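Peptidase S8 and S53, subtilisin, kexin, sedolisin (Mycobacterium smegmatis, PDB 4KG7) is a mycosin serine endopeptidase of the subtilisin family that belongs to the ESX-3 type VII secretion system and probably cleaves protein substrates. Local coordinates at residues Ile131-Asn136 and Val166-Met171; Ser326-Leu331 and His346-Thr351. One frame throughout, in Å; residues are numbered along the deposited sequence.

Contact 1 (Ile131-Asn136 and Val166-Met171)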
loop_
_atom_site.group_PDB
_atom_site.type_symbol
_atom_site.label_atom_id
_atom_site.label_comp_id
_atom_site.label_asym_id
_atom_site.label_seq_id
_atom_site.Cartn_x
_atom_site.Cartn_y
_atom_site.Cartn_z
ATOM N N ILE A 131 -10.949 -6.200 4.189
ATOM C CA ILE A 131 -11.253 -5.550 5.480
ATOM C C ILE A 131 -10.699 -4.137 5.400
ATOM O O ILE A 131 -9.495 -3.947 5.102
ATOM C CB ILE A 131 -10.589 -6.272 6.663
ATOM C CG1 ILE A 131 -11.100 -7.698 6.785
ATOM C CG2 ILE A 131 -10.862 -5.518 7.958
ATOM C CD1 ILE A 131 -10.210 -8.558 7.649
ATOM N N SER A 132 -11.553 -3.143 5.647
ATOM C CA SER A 132 -11.118 -1.744 5.655
ATOM C C SER A 132 -10.888 -1.222 7.069
ATOM O O SER A 132 -11.803 -1.200 7.876
ATOM C CB SER A 132 -12.170 -0.854 5.033
ATOM O OG SER A 132 -11.732 0.476 5.103
ATOM N N ILE A 133 -9.662 -0.779 7.330
ATOM C CA ILE A 133 -9.287 -0.147 8.603
ATOM C C ILE A 133 -8.870 1.276 8.256
ATOM O O ILE A 133 -7.884 1.488 7.527
ATOM C CB ILE A 133 -8.102 -0.874 9.275
ATOM C CG1 ILE A 133 -8.493 -2.315 9.613
ATOM C CG2 ILE A 133 -7.666 -0.152 10.541
ATOM C CD1 ILE A 133 -7.306 -3.161 10.042
ATOM N N ARG A 134 -9.614 2.262 8.723
ATOM C CA ARG A 134 -9.215 3.631 8.461
ATOM C C ARG A 134 -8.155 4.025 9.484
ATOM O O ARG A 134 -8.435 4.251 10.645
ATOM C CB ARG A 134 -10.369 4.662 8.484
ATOM C CG ARG A 134 -9.829 6.074 8.216
ATOM C CD ARG A 134 -10.872 7.097 7.845
ATOM N NE ARG A 134 -11.744 7.445 8.955
ATOM C CZ ARG A 134 -12.660 8.398 8.898
ATOM N NH1 ARG A 134 -12.779 9.147 7.811
ATOM N NH2 ARG A 134 -13.436 8.629 9.955
ATOM N N GLN A 135 -6.920 4.104 9.022
ATOM C CA GLN A 135 -5.778 4.409 9.876
ATOM C C GLN A 135 -5.348 5.851 9.810
ATOM O O GLN A 135 -4.698 6.345 10.746
ATOM C CB GLN A 135 -4.617 3.443 9.537
ATOM C CG GLN A 135 -3.339 3.633 10.338
ATOM C CD GLN A 135 -2.366 4.617 9.701
ATOM O OE1 GLN A 135 -2.403 4.867 8.481
ATOM N NE2 GLN A 135 -1.506 5.219 10.517
ATOM N N ASN A 136 -5.692 6.539 8.730
ATOM C CA ASN A 136 -5.340 7.952 8.629
ATOM C C ASN A 136 -6.179 8.709 7.662
ATOM O O ASN A 136 -6.868 8.127 6.825
ATOM C CB ASN A 136 -3.861 8.144 8.303
ATOM C CG ASN A 136 -3.260 9.407 8.981
ATOM O OD1 ASN A 136 -3.955 10.351 9.507
ATOM N ND2 ASN A 136 -1.922 9.427 8.986
ATOM N N VAL A 166 -1.560 -5.012 13.849
ATOM C CA VAL A 166 -1.958 -6.078 14.748
ATOM C C VAL A 166 -3.434 -6.402 14.564
ATOM O O VAL A 166 -3.809 -7.569 14.510
ATOM C CB VAL A 166 -1.668 -5.698 16.193
ATOM C CG1 VAL A 166 -2.311 -6.716 17.125
ATOM C CG2 VAL A 166 -0.166 -5.616 16.382
ATOM N N ARG A 167 -4.280 -5.375 14.495
ATOM C CA ARG A 167 -5.722 -5.599 14.308
ATOM C C ARG A 167 -6.017 -6.355 13.008
ATOM O O ARG A 167 -6.762 -7.319 13.015
ATOM C CB ARG A 167 -6.440 -4.254 14.330
ATOM C CG ARG A 167 -7.946 -4.331 14.328
ATOM C CD ARG A 167 -8.524 -2.924 14.319
ATOM N NE ARG A 167 -9.975 -2.959 14.559
ATOM C CZ ARG A 167 -10.566 -3.154 15.748
ATOM N NH1 ARG A 167 -9.846 -3.228 16.869
ATOM N NH2 ARG A 167 -11.906 -3.172 15.841
ATOM N N ALA A 168 -5.374 -5.953 11.920
ATOM C CA ALA A 168 -5.556 -6.619 10.636
ATOM C C ALA A 168 -5.169 -8.089 10.730
ATOM O O ALA A 168 -5.879 -8.956 10.259
ATOM C CB ALA A 168 -4.726 -5.938 9.578
ATOM N N ALA A 169 -4.000 -8.354 11.294
ATOM C CA ALA A 169 -3.514 -9.740 11.423
ATOM C C ALA A 169 -4.453 -10.551 12.262
ATOM O O ALA A 169 -4.796 -11.686 11.899
ATOM C CB ALA A 169 -2.110 -9.765 12.020
ATOM N N ASP A 170 -4.894 -9.995 13.385
ATOM C CA ASP A 170 -5.769 -10.738 14.293
ATOM C C ASP A 170 -7.145 -10.962 13.721
ATOM O O ASP A 170 -7.807 -11.918 14.120
ATOM C CB ASP A 170 -5.840 -10.055 15.652
ATOM C CG ASP A 170 -4.596 -10.250 16.444
ATOM O OD1 ASP A 170 -3.736 -11.075 16.043
ATOM O OD2 ASP A 170 -4.462 -9.595 17.499
ATOM N N MET A 171 -7.575 -10.098 12.805
ATOM C CA MET A 171 -8.831 -10.306 12.046
ATOM C C MET A 171 -8.717 -11.353 10.920
ATOM O O MET A 171 -9.717 -11.639 10.241
ATOM C CB MET A 171 -9.353 -8.981 11.491
ATOM C CG MET A 171 -9.897 -8.058 12.571
ATOM S SD MET A 171 -10.504 -6.513 11.878
ATOM C CE MET A 171 -12.073 -7.039 11.212
#

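Contact 2 (Ser326-Leu331 and His346-Thr351)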
loop_
_atom_site.group_PDB
_atom_site.type_symbol
_atom_site.label_atom_id
_atom_site.label_comp_id
_atom_site.label_asym_id
_atom_site.label_seq_id
_atom_site.Cartn_x
_atom_site.Cartn_y
_atom_site.Cartn_z
ATOM N N SER A 326 -0.521 -6.224 -3.660
ATOM C CA SER A 326 -1.412 -6.913 -2.716
ATOM C C SER A 326 -2.428 -7.811 -3.416
ATOM O O SER A 326 -2.721 -8.927 -2.964
ATOM C CB SER A 326 -2.101 -5.913 -1.823
ATOM O OG SER A 326 -1.157 -5.370 -0.922
ATOM N N GLY A 327 -3.038 -7.310 -4.478
ATOM C CA GLY A 327 -3.943 -8.158 -5.264
ATOM C C GLY A 327 -3.264 -9.389 -5.849
ATOM O O GLY A 327 -3.801 -10.482 -5.801
ATOM N N VAL A 328 -2.067 -9.213 -6.385
ATOM C CA VAL A 328 -1.314 -10.356 -6.901
ATOM C C VAL A 328 -0.951 -11.339 -5.806
ATOM O O VAL A 328 -1.035 -12.536 -6.004
ATOM C CB VAL A 328 -0.042 -9.932 -7.668
ATOM C CG1 VAL A 328 0.694 -11.135 -8.216
ATOM C CG2 VAL A 328 -0.379 -9.034 -8.840
ATOM N N ALA A 329 -0.547 -10.831 -4.645
ATOM C CA ALA A 329 -0.292 -11.690 -3.495
ATOM C C ALA A 329 -1.526 -12.517 -3.139
ATOM O O ALA A 329 -1.411 -13.690 -2.855
ATOM C CB ALA A 329 0.190 -10.893 -2.284
ATOM N N ALA A 330 -2.714 -11.913 -3.170
ATOM C CA ALA A 330 -3.949 -12.653 -2.892
ATOM C C ALA A 330 -4.152 -13.750 -3.942
ATOM O O ALA A 330 -4.578 -14.859 -3.593
ATOM C CB ALA A 330 -5.172 -11.725 -2.848
ATOM N N LEU A 331 -3.876 -13.456 -5.215
ATOM C CA LEU A 331 -3.973 -14.508 -6.246
ATOM C C LEU A 331 -3.066 -15.683 -5.887
ATOM O O LEU A 331 -3.454 -16.861 -5.976
ATOM C CB LEU A 331 -3.603 -13.977 -7.628
ATOM C CG LEU A 331 -4.535 -12.921 -8.210
ATOM C CD1 LEU A 331 -4.163 -12.656 -9.677
ATOM C CD2 LEU A 331 -6.017 -13.236 -8.043
ATOM N N HIS A 346 8.974 -14.425 -1.735
ATOM C CA HIS A 346 10.023 -14.970 -2.598
ATOM C C HIS A 346 9.494 -15.255 -4.000
ATOM O O HIS A 346 10.136 -14.946 -5.001
ATOM C CB HIS A 346 10.580 -16.255 -1.965
ATOM C CG HIS A 346 11.628 -16.941 -2.787
ATOM N ND1 HIS A 346 12.960 -16.580 -2.761
ATOM C CD2 HIS A 346 11.534 -17.965 -3.660
ATOM C CE1 HIS A 346 13.641 -17.378 -3.561
ATOM N NE2 HIS A 346 12.797 -18.202 -4.145
ATOM N N ARG A 347 8.321 -15.839 -4.081
ATOM C CA ARG A 347 7.720 -16.153 -5.363
ATOM C C ARG A 347 7.455 -14.861 -6.169
ATOM O O ARG A 347 7.645 -14.809 -7.381
ATOM C CB ARG A 347 6.447 -16.935 -5.083
ATOM C CG ARG A 347 5.614 -17.316 -6.272
ATOM C CD ARG A 347 4.576 -18.343 -5.853
ATOM N NE ARG A 347 5.128 -19.694 -5.783
ATOM C CZ ARG A 347 5.175 -20.562 -6.793
ATOM N NH1 ARG A 347 4.716 -20.245 -8.006
ATOM N NH2 ARG A 347 5.712 -21.755 -6.586
ATOM N N LEU A 348 6.960 -13.827 -5.486
ATOM C CA LEU A 348 6.655 -12.575 -6.164
ATOM C C LEU A 348 7.928 -11.937 -6.680
ATOM O O LEU A 348 7.986 -11.439 -7.824
ATOM C CB LEU A 348 5.942 -11.644 -5.202
ATOM C CG LEU A 348 4.508 -12.046 -4.834
ATOM C CD1 LEU A 348 3.981 -11.145 -3.751
ATOM C CD2 LEU A 348 3.584 -12.005 -6.040
ATOM N N THR A 349 8.954 -11.880 -5.836
ATOM C CA THR A 349 10.174 -11.178 -6.250
ATOM C C THR A 349 11.003 -11.993 -7.245
ATOM O O THR A 349 11.557 -11.439 -8.180
ATOM C CB THR A 349 11.050 -10.746 -5.072
ATOM O OG1 THR A 349 11.455 -11.904 -4.322
ATOM C CG2 THR A 349 10.334 -9.786 -4.166
ATOM N N THR A 350 11.083 -13.301 -7.068
ATOM C CA THR A 350 11.954 -14.105 -7.943
ATOM C C THR A 350 11.385 -14.217 -9.351
ATOM O O THR A 350 12.126 -14.503 -10.302
ATOM C CB THR A 350 12.184 -15.508 -7.352
ATOM O OG1 THR A 350 10.970 -16.236 -7.337
ATOM C CG2 THR A 350 12.715 -15.419 -5.981
ATOM N N THR A 351 10.085 -13.950 -9.510
ATOM C CA THR A 351 9.437 -14.024 -10.835
ATOM C C THR A 351 9.142 -12.659 -11.451
ATOM O O THR A 351 8.568 -12.583 -12.528
ATOM C CB THR A 351 8.112 -14.824 -10.799
ATOM O OG1 THR A 351 7.143 -14.167 -9.960
ATOM C CG2 THR A 351 8.344 -16.241 -10.293
#

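Contact 1 (Ile131-Asn136 and Val166-Met171)
Arg167 supplies the flat group of this contact, yet neither face nor edge of its guanidinium is used against Ile133; the aliphatic part of Arg167 passes Ile133 CD1, CD coming within 4.5 Å. The guanidinium turns to other partners, NE bonding to the carbonyl of Gly88 and NH1 to that of Gly18. On the next residue, Ala168, CB meets the tip of Ile133, CD1 lying 3.8 Å away, while Ala168 also touches Ala70 on the neighbouring strand 68-73. Met171, just past the helix end, works on Ile131. A bend at its last torsion (chi3 77°) turns the methyl back, leaving CE 3.8 Å from Ile131 CG2 and SD 4.1 Å from that same CG2. The other branch of Ile131 takes the base of the side chain, with CD1 4.0 Å from Met171 CB. This is helix-on-sheet packing within a beta-alpha-beta crossover: helix 150-170 follows strand 129-134 and leads to strand 175-178, with strand 68-73 between them in the sheet. Ile133 shares a backbone hydrogen bond with Asp73, the predicted charge-relay aspartate. No hydrogen bond spans the two segments, so shape and dispersion hold them, and the polar end of Arg167 is satisfied elsewhere.

Contact 2 (Ser326-Leu331 and His346-Thr351)
Ala329 and Leu348 are where the backbones of the two segments come nearest, their CA atoms 7.5 Å apart, and no hydrogen bond passes between the segments. Leu348 carries the whole contact from its side, dividing its two methyls between successive residues of the facing helix. CD2 lies 3.7 Å from Val328 CG1, and CD1 lies 4.1 Å from Ala329 CB. Valine and leucine run side by side, pointing opposite ways, and touch through one methyl each. In Val328 the touching methyl is the one opposite the backbone N (chi1 -179°), whereas the second, CG2, sits beside that N. Leu348 also rests on Val332, one turn further along from Val328, and thus lies along one side of helix 318-335.

That helix carries the predicted catalytic serine, Ser319, in its first turn and runs through the middle of the subtilisin fold; helix 341-350 follows it in the chain and packs on its flank, away from the active site. Ala329 touches Val175 on the central sheet as well, and Val328 touches Pro370 of the C-terminal helix 370-375. Ser326, whose CB points away from the contact, gives its OG to Asn177 OD1.

At the end of helix 341-350, Thr351 curls its hydroxyl back one turn, OG1 donating to Arg347 O over 2.7 Å. The bond lies in the carbonyl plane with a C=O...donor angle of 157°. Arg347 O also takes a weak bond from Thr351 N, so the two donors share one acceptor. The side chain of Arg347 is held separately: it makes a cation-pi contact with Phe336, and its NH1 bonds to the carbonyls of Ala373 and Trp376 near the C-terminus.

In the fold
Both contacts are buried and apolar, with no hydrogen bond across either, but they join different elements. Contact 1 lays a helix on a strand of the central sheet, and contact 2 lays one helix on another. Their centres are 21 Å apart and their nearest atoms about 10 Å, so they do not touch. Contact 1 covers more surface, 224 Å² against 102 Å², and includes partly exposed residues at its margin, whereas all three touching residues of contact 2 are buried. Ile133 lies close to the predicted charge-relay aspartate; contact 2 stands away from the annotated sites, although helix 318-335 carries the predicted catalytic serine near its start.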